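PDB 2CVZ: 3-hydroxyisobutyrate dehydrogenase from Thermus thermophilus, which probably catalyses the NADP-dependent oxidation of 3-hydroxyisobutyrate, a step of valine catabolism. Local coordinates for residues 3-8 and 54-59. Residues are numbered along the deposited sequence; the frame is centred on the assembly and turned at random.
Sequences KVAFIG and AEARVI
The methyl of Ala56 lies over one face of the peptide joining Val4 to Ala5, its CB 3.7 Å from Val4 C, and also lies against the Ala5 methyl, CB to CB 3.7 Å. The Phe6 ring, by comparison, turns away from 54-59; Gly8 O lies in plane at its edge, while Met16, Ala17 and Leu20 of helix 13-23, together with Phe60, touch it. Two backbone bonds join the segments. Ala5 N donates to Val58 O at 3.0 Å. Lys3 O is taken by Arg57 N at 2.8 Å, with the donor tilted 21° out of the carbonyl plane. A regular parallel pairing would give Lys3 O to Val58 N instead, but that pair is 3.8 Å apart, and the buried Val58 N is left without a partner; regular pairing is resumed where Ala5 bonds with Phe60. The case illustrates how a Rossmann-type domain brings its first and fourth strands together at mid-sheet, where the strand order 3-2-1-4-5-6 turns from one half to the other. Gly8, just after strand 4-7, touches NADPH and opens a sequence matching the dinucleotide-binding glycine pattern. On one sheet face Val4 CG1 approaches Val58 CB; on the other, beyond Ala5, Ile7 and Ile59 cross at an angle. There the extended end of Ile7 (chi2 172°) brings CD1 within 4.1 Å of Ile59 CG2. At the exposed Glu55 a water links Lys3 N to Glu55 O, and the Arg57 chain, bent at chi2 and chi3, carries its guanidinium away from 3-8 to a salt bridge with Glu2 and a hydrogen bond to Gly83 O.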
# COMPACT_ATOMS: atom_id res chain seq x y z
N LYS C 3 -45.62 20.21 -11.10
CA LYS C 3 -44.75 20.62 -10.02
C LYS C 3 -43.55 19.65 -9.79
O LYS C 3 -43.53 18.57 -10.38
CB LYS C 3 -45.53 20.61 -8.66
CG LYS C 3 -46.66 21.62 -8.60
CD LYS C 3 -47.20 21.72 -7.18
CE LYS C 3 -48.29 22.77 -7.06
NZ LYS C 3 -48.70 22.95 -5.64
N VAL C 4 -42.57 20.06 -9.00
CA VAL C 4 -41.42 19.21 -8.72
C VAL C 4 -41.39 19.07 -7.21
O VAL C 4 -42.03 19.84 -6.49
CB VAL C 4 -40.10 19.83 -9.23
CG1 VAL C 4 -40.17 20.01 -10.75
CG2 VAL C 4 -39.84 21.17 -8.54
N ALA C 5 -40.66 18.08 -6.71
CA ALA C 5 -40.58 17.87 -5.27
C ALA C 5 -39.19 17.42 -4.91
O ALA C 5 -38.51 16.79 -5.72
CB ALA C 5 -41.60 16.83 -4.84
N PHE C 6 -38.75 17.76 -3.70
CA PHE C 6 -37.42 17.37 -3.25
C PHE C 6 -37.50 16.68 -1.90
O PHE C 6 -38.19 17.14 -0.98
CB PHE C 6 -36.52 18.60 -3.15
CG PHE C 6 -35.05 18.28 -3.23
CD1 PHE C 6 -34.36 18.44 -4.44
CD2 PHE C 6 -34.36 17.79 -2.13
CE1 PHE C 6 -33.01 18.12 -4.53
CE2 PHE C 6 -33.00 17.47 -2.21
CZ PHE C 6 -32.33 17.63 -3.42
N ILE C 7 -36.78 15.56 -1.78
CA ILE C 7 -36.75 14.80 -0.54
C ILE C 7 -35.32 14.77 0.00
O ILE C 7 -34.40 14.38 -0.71
CB ILE C 7 -37.22 13.34 -0.76
CG1 ILE C 7 -38.68 13.33 -1.20
CG2 ILE C 7 -37.01 12.53 0.51
CD1 ILE C 7 -39.18 11.96 -1.62
N GLY C 8 -35.15 15.17 1.26
CA GLY C 8 -33.83 15.17 1.86
C GLY C 8 -33.17 16.53 1.79
O GLY C 8 -32.34 16.79 0.91
N ALA C 54 -45.69 12.60 -4.32
CA ALA C 54 -46.12 11.87 -5.50
C ALA C 54 -46.92 12.75 -6.47
O ALA C 54 -47.23 12.33 -7.59
CB ALA C 54 -46.96 10.66 -5.09
N GLU C 55 -47.26 13.95 -6.03
CA GLU C 55 -48.02 14.88 -6.86
C GLU C 55 -47.13 15.48 -7.95
O GLU C 55 -47.62 16.00 -8.95
CB GLU C 55 -48.59 16.02 -6.01
CG GLU C 55 -49.79 15.65 -5.17
CD GLU C 55 -50.26 16.80 -4.29
OE1 GLU C 55 -50.24 17.96 -4.77
OE2 GLU C 55 -50.64 16.56 -3.13
N ALA C 56 -45.82 15.40 -7.74
CA ALA C 56 -44.84 15.96 -8.67
C ALA C 56 -44.60 15.17 -9.95
O ALA C 56 -44.77 13.94 -9.98
CB ALA C 56 -43.51 16.18 -7.95
N ARG C 57 -44.21 15.88 -11.00
CA ARG C 57 -43.90 15.28 -12.29
C ARG C 57 -42.47 14.76 -12.17
O ARG C 57 -42.09 13.77 -12.80
CB ARG C 57 -43.98 16.33 -13.40
CG ARG C 57 -43.38 15.90 -14.73
CD ARG C 57 -44.18 14.79 -15.38
NE ARG C 57 -45.49 15.26 -15.83
CZ ARG C 57 -46.38 14.49 -16.45
NH1 ARG C 57 -46.12 13.21 -16.69
NH2 ARG C 57 -47.54 15.01 -16.83
N VAL C 58 -41.67 15.45 -11.36
CA VAL C 58 -40.28 15.07 -11.14
C VAL C 58 -39.98 15.10 -9.65
O VAL C 58 -40.14 16.13 -8.99
CB VAL C 58 -39.30 16.02 -11.86
CG1 VAL C 58 -37.87 15.51 -11.68
CG2 VAL C 58 -39.65 16.12 -13.33
N ILE C 59 -39.54 13.96 -9.13
CA ILE C 59 -39.20 13.83 -7.72
C ILE C 59 -37.68 13.75 -7.59
O ILE C 59 -37.04 12.98 -8.30
CB ILE C 59 -39.81 12.55 -7.11
CG1 ILE C 59 -41.34 12.65 -7.12
CG2 ILE C 59 -39.30 12.34 -5.70
CD1 ILE C 59 -42.04 11.40 -6.64
O HOH W 1 -47.18 17.93 -11.22